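PDB 6R5T: periplasmic beta-glucosidase from Pseudomonas aeruginosa, which probably hydrolyses terminal, non-reducing beta-D-glucosyl residues of glycosides in the periplasm, releasing beta-D-glucose, as a family 3 glycoside hydrolase. Local coordinates for residues 70-75 with 319-324; 142-147 with 576-581; 607-612 with 721-726. The protein carries 1 engineered substitution. One frame throughout, in Å; residues are numbered along the deposited sequence. Where two conformers were deposited one is given.

The three contacts follow the order of the domains. Contact 1 lies inside the N-terminal TIM-barrel-type domain, where helix 307-323 meets the loop that leads into barrel strand 75-78. Contact 2 ties that domain, at the start of helix 146-161, to residues 576-581 in the C-terminal family 3 domain. Contact 3 joins 607-612 to the loop leading into strand 725-732 of the fibronectin type III-like domain. Contacts 1 and 2 have centres about 40 Å apart, on opposite sides of the chain's centre, and their segments alternate in sequence. Contacts 2 and 3 are neighbours, centres about 12 Å apart, and meet where Tyr578 stacks on Phe610, so three domains converge there.

Contact 1: 70-75 with 319-324; sequences LKIPLF and AAKYDL
Lys321 lays its aliphatic chain across the side chain of Phe75 at about a right angle, its CE 3.9 Å from CD2 of Phe75. The setting is the TIM-barrel-type domain of a family 3 glycoside hydrolase: Lys321 belongs to helix 307-323, and Phe75 lies where the chain runs into barrel strand 75-78. Beyond CG the lysine is fully extended (chi4 -173°), and this length carries the ammonium from the helix past the phenylalanine to the loop before the strand. A long apolar stem with a charged tip suits the place, since the methylenes pass beside the phenylalanine ring at CD2 while the nitrogen serves carbonyl and amide oxygens. Gln22 OE1 and Gly47 O also accept from NZ, and three acceptors in all probably offset the cost of burying its charge. Ile72 CG2 borders the ammonium, 3.9 Å from Lys321 NZ. Three residues on, Leu324 brings CD1 to 4.4 Å from CB of Phe75, and its own backbone N still bonds to Ala320 O. Pro73 has no N-H to offer, but its carbonyl is used: Lys321 NZ donates to Pro73 O over 2.7 Å, lying in the carbonyl plane with a C=O...N angle of 148°.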
loop_
_atom_site.group_PDB
_atom_site.type_symbol
_atom_site.label_atom_id
_atom_site.label_comp_id
_atom_site.label_asym_id
_atom_site.label_seq_id
_atom_site.Cartn_x
_atom_site.Cartn_y
_atom_site.Cartn_z
ATOM N N LEU A 70 39.084 34.454 2.826
ATOM C CA LEU A 70 38.582 34.676 1.440
ATOM C C LEU A 70 37.266 35.461 1.352
ATOM O O LEU A 70 36.945 35.888 0.242
ATOM C CB LEU A 70 38.451 33.322 0.734
ATOM C CG LEU A 70 39.773 32.613 0.450
ATOM C CD1 LEU A 70 39.544 31.233 -0.140
ATOM C CD2 LEU A 70 40.630 33.449 -0.483
ATOM N N LYS A 71 36.563 35.652 2.453
ATOM C CA LYS A 71 35.339 36.480 2.522
ATOM C C LYS A 71 34.289 35.924 1.549
ATOM O O LYS A 71 33.618 36.707 0.899
ATOM C CB LYS A 71 35.685 37.952 2.238
ATOM C CG LYS A 71 36.773 38.441 3.212
ATOM C CD LYS A 71 37.385 39.767 2.931
ATOM C CE LYS A 71 38.479 40.093 3.935
ATOM N NZ LYS A 71 39.650 39.214 3.747
ATOM N N ILE A 72 34.167 34.604 1.454
ATOM C CA ILE A 72 33.138 33.998 0.560
ATOM C C ILE A 72 31.795 34.207 1.252
ATOM O O ILE A 72 31.611 33.765 2.383
ATOM C CB ILE A 72 33.441 32.510 0.295
ATOM C CG1 ILE A 72 34.769 32.327 -0.457
ATOM C CG2 ILE A 72 32.287 31.884 -0.460
ATOM C CD1 ILE A 72 35.217 30.921 -0.558
ATOM N N PRO A 73 30.820 34.850 0.573
ATOM C CA PRO A 73 29.537 35.142 1.198
ATOM C C PRO A 73 28.712 33.871 1.463
ATOM O O PRO A 73 28.892 32.859 0.774
ATOM C CB PRO A 73 28.786 35.972 0.191
ATOM C CG PRO A 73 29.358 35.539 -1.101
ATOM C CD PRO A 73 30.845 35.310 -0.817
ATOM N N LEU A 74 27.899 33.959 2.494
ATOM C CA LEU A 74 26.902 32.900 2.788
ATOM C C LEU A 74 25.761 33.057 1.808
ATOM O O LEU A 74 25.513 34.168 1.318
ATOM C CB LEU A 74 26.375 33.116 4.210
ATOM C CG LEU A 74 27.430 32.989 5.290
ATOM C CD1 LEU A 74 26.924 33.632 6.555
ATOM C CD2 LEU A 74 27.805 31.542 5.522
ATOM N N PHE A 75 25.026 31.961 1.617
ATOM C CA PHE A 75 23.599 32.107 1.253
ATOM C C PHE A 75 22.728 31.694 2.445
ATOM O O PHE A 75 23.154 30.936 3.332
ATOM C CB PHE A 75 23.254 31.401 -0.059
ATOM C CG PHE A 75 23.177 29.903 -0.017
ATOM C CD1 PHE A 75 22.099 29.248 0.544
ATOM C CD2 PHE A 75 24.139 29.130 -0.635
ATOM C CE1 PHE A 75 22.015 27.858 0.511
ATOM C CE2 PHE A 75 24.079 27.748 -0.651
ATOM C CZ PHE A 75 23.011 27.106 -0.076
ATOM N N ALA A 319 29.063 27.972 -7.391
ATOM C CA ALA A 319 28.288 28.317 -8.601
ATOM C C ALA A 319 26.892 28.804 -8.190
ATOM O O ALA A 319 26.380 29.709 -8.813
ATOM C CB ALA A 319 28.207 27.153 -9.530
ATOM N N ALA A 320 26.283 28.233 -7.160
ATOM C CA ALA A 320 24.979 28.727 -6.682
ATOM C C ALA A 320 25.112 30.156 -6.165
ATOM O O ALA A 320 24.268 31.020 -6.467
ATOM C CB ALA A 320 24.430 27.819 -5.620
ATOM N N LYS A 321 26.159 30.425 -5.399
ATOM C CA LYS A 321 26.360 31.785 -4.860
ATOM C C LYS A 321 26.607 32.770 -6.008
ATOM O O LYS A 321 26.129 33.908 -5.907
ATOM C CB LYS A 321 27.532 31.722 -3.912
ATOM C CG LYS A 321 27.224 30.925 -2.657
ATOM C CD LYS A 321 28.377 30.827 -1.674
ATOM C CE LYS A 321 27.953 30.120 -0.410
ATOM N NZ LYS A 321 28.986 30.141 0.646
ATOM N N TYR A 322 27.320 32.332 -7.030
ATOM C CA TYR A 322 27.645 33.175 -8.207
ATOM C C TYR A 322 26.314 33.581 -8.885
ATOM O O TYR A 322 26.024 34.761 -9.074
ATOM C CB TYR A 322 28.613 32.417 -9.116
ATOM C CG TYR A 322 29.052 33.188 -10.339
ATOM C CD1 TYR A 322 28.227 33.304 -11.444
ATOM C CD2 TYR A 322 30.293 33.798 -10.369
ATOM C CE1 TYR A 322 28.643 33.967 -12.587
ATOM C CE2 TYR A 322 30.699 34.513 -11.479
ATOM C CZ TYR A 322 29.880 34.591 -12.588
ATOM O OH TYR A 322 30.323 35.254 -13.703
ATOM N N ASP A 323 25.454 32.581 -9.142
ATOM C CA ASP A 323 24.173 32.814 -9.844
ATOM C C ASP A 323 23.262 33.716 -9.000
ATOM O O ASP A 323 22.508 34.501 -9.619
ATOM C CB ASP A 323 23.483 31.510 -10.206
ATOM C CG ASP A 323 24.180 30.737 -11.296
ATOM O OD1 ASP A 323 25.132 31.312 -11.969
ATOM O OD2 ASP A 323 23.835 29.524 -11.444
ATOM N N LEU A 324 23.335 33.619 -7.675
ATOM C CA LEU A 324 22.521 34.440 -6.758
ATOM C C LEU A 324 23.016 35.897 -6.669
ATOM O O LEU A 324 22.366 36.718 -6.034
ATOM C CB LEU A 324 22.503 33.765 -5.400
ATOM C CG LEU A 324 21.510 32.609 -5.346
ATOM C CD1 LEU A 324 21.760 31.755 -4.140
ATOM C CD2 LEU A 324 20.109 33.165 -5.315
#

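Contact 2: 142-147 with 576-581; sequences FGEDTY and VYYNHL
Val576 turns its side chain from residues 142-147 and takes part through its carbonyl: a water bridges Val576 O and Glu144 OE1. Tyr577 follows, its CB packed 3.7 Å from CD of Glu144, while the ring leads off to a cation-pi contact with Arg131 and its hydroxyl bonds to Glu185 of the second subunit. Tyr578 makes both direct hydrogen bonds of this segment. Its backbone N donates to Glu144 OE2 at 3.0 Å, from above the carboxylate plane; OE2 has its strongest partner in Ser566 OG. The same carboxylate lies at the ring's edge, nearly coplanar with it (8° apart), and OE2 comes within 3.4 Å of Tyr578 CD1. At the ring's far end, Tyr578 OH gives a very short bond, 2.5 Å, to Asp145 OD1 and also meets Leu673 N, a donor that may make the phenol more acidic. Asp145 is the N-cap of helix 146-161: CG stands anti to its backbone N (chi1 -175°), and while OD1 takes the phenol, OD2 caps Leu148 N. One small carboxylate thus starts a helix of the barrel domain and grips the C-terminal domain. Asn579, centre of an inverse gamma turn, sets CB 3.6 Å above the plane of the Tyr578 ring, toward its rim. Its amide reaches Glu144 O through two waters, OD1 accepting from one and ND2 donating to the other.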
loop_
_atom_site.group_PDB
_atom_site.type_symbol
_atom_site.label_atom_id
_atom_site.label_comp_id
_atom_site.label_asym_id
_atom_site.label_seq_id
_atom_site.Cartn_x
_atom_site.Cartn_y
_atom_site.Cartn_z
ATOM N N PHE A 142 1.011 18.717 -4.744
ATOM C CA PHE A 142 -0.023 19.192 -5.673
ATOM C C PHE A 142 -1.005 18.083 -6.026
ATOM O O PHE A 142 -1.798 18.273 -6.936
ATOM C CB PHE A 142 0.623 19.781 -6.912
ATOM C CG PHE A 142 1.458 21.008 -6.693
ATOM C CD1 PHE A 142 0.948 22.111 -6.031
ATOM C CD2 PHE A 142 2.731 21.079 -7.215
ATOM C CE1 PHE A 142 1.689 23.286 -5.918
ATOM C CE2 PHE A 142 3.491 22.238 -7.053
ATOM C CZ PHE A 142 2.953 23.342 -6.436
ATOM N N GLY A 143 -0.974 16.966 -5.283
ATOM C CA GLY A 143 -1.932 15.864 -5.447
ATOM C C GLY A 143 -1.319 14.706 -6.206
ATOM O O GLY A 143 -0.113 14.455 -6.067
ATOM N N GLU A 144 -2.173 13.950 -6.881
ATOM C CA GLU A 144 -1.799 12.607 -7.330
ATOM C C GLU A 144 -1.384 12.587 -8.799
ATOM O O GLU A 144 -0.979 11.519 -9.238
ATOM C CB GLU A 144 -2.956 11.630 -7.115
ATOM C CG GLU A 144 -4.158 11.751 -8.051
ATOM C CD GLU A 144 -5.413 11.033 -7.535
ATOM O OE1 GLU A 144 -5.586 10.866 -6.283
ATOM O OE2 GLU A 144 -6.303 10.700 -8.367
ATOM N N ASP A 145 -1.537 13.679 -9.524
ATOM C CA ASP A 145 -1.328 13.579 -10.986
ATOM C C ASP A 145 0.053 14.031 -11.452
ATOM O O ASP A 145 0.491 15.142 -11.134
ATOM C CB ASP A 145 -2.368 14.380 -11.749
ATOM C CG ASP A 145 -2.197 14.150 -13.242
ATOM O OD1 ASP A 145 -2.336 12.979 -13.706
ATOM O OD2 ASP A 145 -1.946 15.164 -13.914
ATOM N N THR A 146 0.644 13.208 -12.290
ATOM C CA THR A 146 2.028 13.475 -12.776
ATOM C C THR A 146 2.022 14.693 -13.703
ATOM O O THR A 146 2.915 15.527 -13.612
ATOM C CB THR A 146 2.564 12.236 -13.464
ATOM O OG1 THR A 146 2.515 11.143 -12.553
ATOM C CG2 THR A 146 3.951 12.476 -13.973
ATOM N N TYR A 147 1.078 14.772 -14.641
ATOM C CA TYR A 147 0.984 15.899 -15.585
ATOM C C TYR A 147 0.859 17.224 -14.841
ATOM O O TYR A 147 1.631 18.211 -15.087
ATOM C CB TYR A 147 -0.092 15.641 -16.632
ATOM C CG TYR A 147 -0.241 16.713 -17.660
ATOM C CD1 TYR A 147 -1.063 17.787 -17.445
ATOM C CD2 TYR A 147 0.432 16.616 -18.855
ATOM C CE1 TYR A 147 -1.158 18.830 -18.368
ATOM C CE2 TYR A 147 0.303 17.612 -19.808
ATOM C CZ TYR A 147 -0.471 18.712 -19.570
ATOM O OH TYR A 147 -0.538 19.565 -20.652
ATOM N N VAL A 576 -6.379 4.987 -3.608
ATOM C CA VAL A 576 -7.299 5.209 -4.742
ATOM C C VAL A 576 -6.757 6.424 -5.475
ATOM O O VAL A 576 -6.418 7.430 -4.878
ATOM C CB VAL A 576 -8.769 5.425 -4.358
ATOM C CG1 VAL A 576 -9.408 4.125 -3.908
ATOM C CG2 VAL A 576 -8.891 6.521 -3.327
ATOM N N TYR A 577 -6.691 6.267 -6.766
ATOM C CA TYR A 577 -6.246 7.366 -7.634
ATOM C C TYR A 577 -6.816 7.112 -9.009
ATOM O O TYR A 577 -7.051 5.954 -9.372
ATOM C CB TYR A 577 -4.707 7.444 -7.636
ATOM C CG TYR A 577 -3.972 6.164 -7.934
ATOM C CD1 TYR A 577 -3.709 5.234 -6.938
ATOM C CD2 TYR A 577 -3.518 5.868 -9.210
ATOM C CE1 TYR A 577 -2.979 4.085 -7.183
ATOM C CE2 TYR A 577 -2.775 4.732 -9.476
ATOM C CZ TYR A 577 -2.518 3.812 -8.465
ATOM O OH TYR A 577 -1.760 2.697 -8.725
ATOM N N TYR A 578 -6.967 8.148 -9.820
ATOM C CA TYR A 578 -7.794 8.060 -11.041
ATOM C C TYR A 578 -7.049 7.339 -12.194
ATOM O O TYR A 578 -7.707 6.676 -12.990
ATOM C CB TYR A 578 -8.282 9.445 -11.492
ATOM C CG TYR A 578 -7.247 10.144 -12.319
ATOM C CD1 TYR A 578 -6.173 10.815 -11.758
ATOM C CD2 TYR A 578 -7.294 10.044 -13.707
ATOM C CE1 TYR A 578 -5.184 11.383 -12.531
ATOM C CE2 TYR A 578 -6.306 10.604 -14.485
ATOM C CZ TYR A 578 -5.244 11.253 -13.910
ATOM O OH TYR A 578 -4.213 11.703 -14.672
ATOM N N ASN A 579 -5.734 7.414 -12.233
ATOM C CA ASN A 579 -4.929 6.862 -13.357
ATOM C C ASN A 579 -4.401 5.496 -12.969
ATOM O O ASN A 579 -3.167 5.227 -13.021
ATOM C CB ASN A 579 -3.854 7.847 -13.801
ATOM C CG ASN A 579 -2.946 8.319 -12.686
ATOM O OD1 ASN A 579 -3.320 8.350 -11.513
ATOM N ND2 ASN A 579 -1.730 8.755 -13.045
ATOM N N HIS A 580 -5.322 4.652 -12.554
ATOM C CA HIS A 580 -5.021 3.247 -12.211
ATOM C C HIS A 580 -5.121 2.369 -13.443
ATOM O O HIS A 580 -5.663 2.756 -14.482
ATOM C CB HIS A 580 -5.969 2.803 -11.090
ATOM C CG HIS A 580 -7.422 2.884 -11.426
ATOM N ND1 HIS A 580 -8.064 1.957 -12.235
ATOM C CD2 HIS A 580 -8.347 3.851 -11.179
ATOM C CE1 HIS A 580 -9.336 2.319 -12.369
ATOM N NE2 HIS A 580 -9.517 3.453 -11.803
ATOM N N LEU A 581 -4.643 1.149 -13.288
ATOM C CA LEU A 581 -4.721 0.149 -14.390
ATOM C C LEU A 581 -6.073 -0.573 -14.349
ATOM O O LEU A 581 -6.778 -0.609 -13.288
ATOM C CB LEU A 581 -3.563 -0.838 -14.291
ATOM C CG LEU A 581 -2.157 -0.250 -14.272
ATOM C CD1 LEU A 581 -1.116 -1.345 -14.365
ATOM C CD2 LEU A 581 -1.944 0.791 -15.352
HETATM O O HOH W 1 -4.610 9.461 -4.238
HETATM O O HOH W 2 -2.023 9.012 -9.255
HETATM O O HOH W 3 0.280 10.026 -11.257
#

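Contact 3: 607-612 with 721-726; sequences LYPFGY and DSAQTE
Phe610 O is gripped twice, both times by Ser722: the hydroxyl OG donates at 2.7 Å, in the carbonyl plane and on a lone pair, and the backbone N of Ser722 at 3.1 Å. Serine suits the place because its OG, set between the backbone N and the carbonyl carbon (chi1 69°), points to the same oxygen as its N-H. The acceptor sits in a type II beta turn, Pro609 to Tyr612, closed by Tyr612 N on Pro609 O. Gly611 takes the turn's positive phi (85°) and has no side chain to press on Asp721 CA; Asp721 CB already comes to 3.2 Å from Gly611 O. Asp721 folds its own segment into an Asx turn, OD1 accepting from Ala723 N with its anti lone pair, while OD2 holds NE2 of Gln724 at 2.7 Å. The carboxylate runs alongside the Tyr612 ring, OD2 at its edge; the hydroxyl of that tyrosine bonds to Leu366 O. Pro609 lends an apolar patch, CG lying 3.9 Å from Ala723 CB. The turn of the C-terminal domain thus meets the fibronectin type III-like domain through neutral hydrogen bonds, while the aspartate's charge probably serves mainly to shape its own loop.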
loop_
_atom_site.group_PDB
_atom_site.type_symbol
_atom_site.label_atom_id
_atom_site.label_comp_id
_atom_site.label_asym_id
_atom_site.label_seq_id
_atom_site.Cartn_x
_atom_site.Cartn_y
_atom_site.Cartn_z
ATOM N N LEU A 607 -15.124 8.542 -3.186
ATOM C CA LEU A 607 -16.332 9.345 -2.906
ATOM C C LEU A 607 -16.358 10.535 -3.861
ATOM O O LEU A 607 -17.401 10.793 -4.458
ATOM C CB LEU A 607 -16.340 9.835 -1.459
ATOM C CG LEU A 607 -17.596 10.629 -1.111
ATOM C CD1 LEU A 607 -18.881 9.828 -1.354
ATOM C CD2 LEU A 607 -17.570 11.056 0.325
ATOM N N TYR A 608 -15.213 11.202 -4.037
ATOM C CA TYR A 608 -15.109 12.356 -4.968
ATOM C C TYR A 608 -13.900 12.064 -5.842
ATOM O O TYR A 608 -12.808 11.873 -5.309
ATOM C CB TYR A 608 -14.937 13.678 -4.237
ATOM C CG TYR A 608 -15.970 13.996 -3.190
ATOM C CD1 TYR A 608 -17.279 14.290 -3.525
ATOM C CD2 TYR A 608 -15.616 14.068 -1.861
ATOM C CE1 TYR A 608 -18.207 14.627 -2.548
ATOM C CE2 TYR A 608 -16.529 14.397 -0.877
ATOM C CZ TYR A 608 -17.839 14.686 -1.222
ATOM O OH TYR A 608 -18.750 15.040 -0.247
ATOM N N PRO A 609 -14.066 12.024 -7.159
ATOM C CA PRO A 609 -12.938 11.671 -8.036
ATOM C C PRO A 609 -12.035 12.875 -8.328
ATOM O O PRO A 609 -12.345 14.003 -8.101
ATOM C CB PRO A 609 -13.634 11.252 -9.311
ATOM C CG PRO A 609 -14.847 12.137 -9.319
ATOM C CD PRO A 609 -15.314 12.246 -7.883
ATOM N N PHE A 610 -10.862 12.555 -8.832
ATOM C CA PHE A 610 -9.925 13.554 -9.370
ATOM C C PHE A 610 -10.646 14.477 -10.338
ATOM O O PHE A 610 -11.427 14.009 -11.195
ATOM C CB PHE A 610 -8.812 12.828 -10.100
ATOM C CG PHE A 610 -7.771 13.749 -10.655
ATOM C CD1 PHE A 610 -6.707 14.217 -9.878
ATOM C CD2 PHE A 610 -7.822 14.132 -11.990
ATOM C CE1 PHE A 610 -5.723 15.014 -10.453
ATOM C CE2 PHE A 610 -6.834 14.921 -12.553
ATOM C CZ PHE A 610 -5.806 15.379 -11.787
ATOM N N GLY A 611 -10.453 15.766 -10.169
ATOM C CA GLY A 611 -11.046 16.791 -11.040
ATOM C C GLY A 611 -12.460 17.177 -10.636
ATOM O O GLY A 611 -13.041 18.028 -11.348
ATOM N N TYR A 612 -12.985 16.670 -9.518
ATOM C CA TYR A 612 -14.369 16.966 -9.070
ATOM C C TYR A 612 -14.433 18.343 -8.419
ATOM O O TYR A 612 -13.575 18.716 -7.597
ATOM C CB TYR A 612 -14.855 15.905 -8.093
ATOM C CG TYR A 612 -16.247 16.103 -7.602
ATOM C CD1 TYR A 612 -17.345 15.823 -8.371
ATOM C CD2 TYR A 612 -16.437 16.611 -6.342
ATOM C CE1 TYR A 612 -18.626 16.010 -7.864
ATOM C CE2 TYR A 612 -17.700 16.833 -5.827
ATOM C CZ TYR A 612 -18.785 16.509 -6.571
ATOM O OH TYR A 612 -20.013 16.751 -5.996
ATOM N N ASP A 721 -14.794 16.520 -14.968
ATOM C CA ASP A 721 -14.032 15.762 -13.959
ATOM C C ASP A 721 -13.614 14.442 -14.611
ATOM O O ASP A 721 -14.043 14.118 -15.711
ATOM C CB ASP A 721 -14.766 15.635 -12.615
ATOM C CG ASP A 721 -16.047 14.874 -12.637
ATOM O OD1 ASP A 721 -16.036 13.769 -13.167
ATOM O OD2 ASP A 721 -17.051 15.394 -12.131
ATOM N N SER A 722 -12.819 13.653 -13.924
ATOM C CA SER A 722 -12.289 12.385 -14.454
ATOM C C SER A 722 -13.365 11.307 -14.575
ATOM O O SER A 722 -13.109 10.311 -15.302
ATOM C CB SER A 722 -11.117 11.936 -13.652
ATOM O OG SER A 722 -11.484 11.528 -12.348
ATOM N N ALA A 723 -14.487 11.442 -13.886
ATOM C CA ALA A 723 -15.593 10.459 -13.929
ATOM C C ALA A 723 -16.678 10.797 -14.951
ATOM O O ALA A 723 -17.501 9.896 -15.216
ATOM C CB ALA A 723 -16.215 10.363 -12.572
ATOM N N GLN A 724 -16.791 12.037 -15.388
ATOM C CA GLN A 724 -17.928 12.530 -16.229
ATOM C C GLN A 724 -17.353 12.966 -17.573
ATOM O O GLN A 724 -17.244 14.157 -17.844
ATOM C CB GLN A 724 -18.691 13.661 -15.551
ATOM C CG GLN A 724 -19.277 13.222 -14.215
ATOM C CD GLN A 724 -20.221 14.266 -13.674
ATOM O OE1 GLN A 724 -21.415 14.268 -14.001
ATOM N NE2 GLN A 724 -19.683 15.205 -12.896
ATOM N N THR A 725 -16.952 12.012 -18.386
ATOM C CA THR A 725 -16.303 12.317 -19.675
ATOM C C THR A 725 -17.008 11.609 -20.825
ATOM O O THR A 725 -17.926 10.742 -20.609
ATOM C CB THR A 725 -14.839 11.861 -19.686
ATOM O OG1 THR A 725 -14.778 10.446 -19.515
ATOM C CG2 THR A 725 -13.992 12.523 -18.618
ATOM N N GLU A 726 -16.618 12.009 -22.019
ATOM C CA GLU A 726 -16.920 11.197 -23.219
ATOM C C GLU A 726 -15.654 11.125 -24.044
ATOM O O GLU A 726 -14.737 11.997 -23.871
ATOM C CB GLU A 726 -18.073 11.778 -24.006
ATOM C CG GLU A 726 -17.771 13.115 -24.589
ATOM C CD GLU A 726 -19.018 13.841 -25.045
ATOM O OE1 GLU A 726 -19.985 13.891 -24.256
ATOM O OE2 GLU A 726 -18.958 14.416 -26.140
#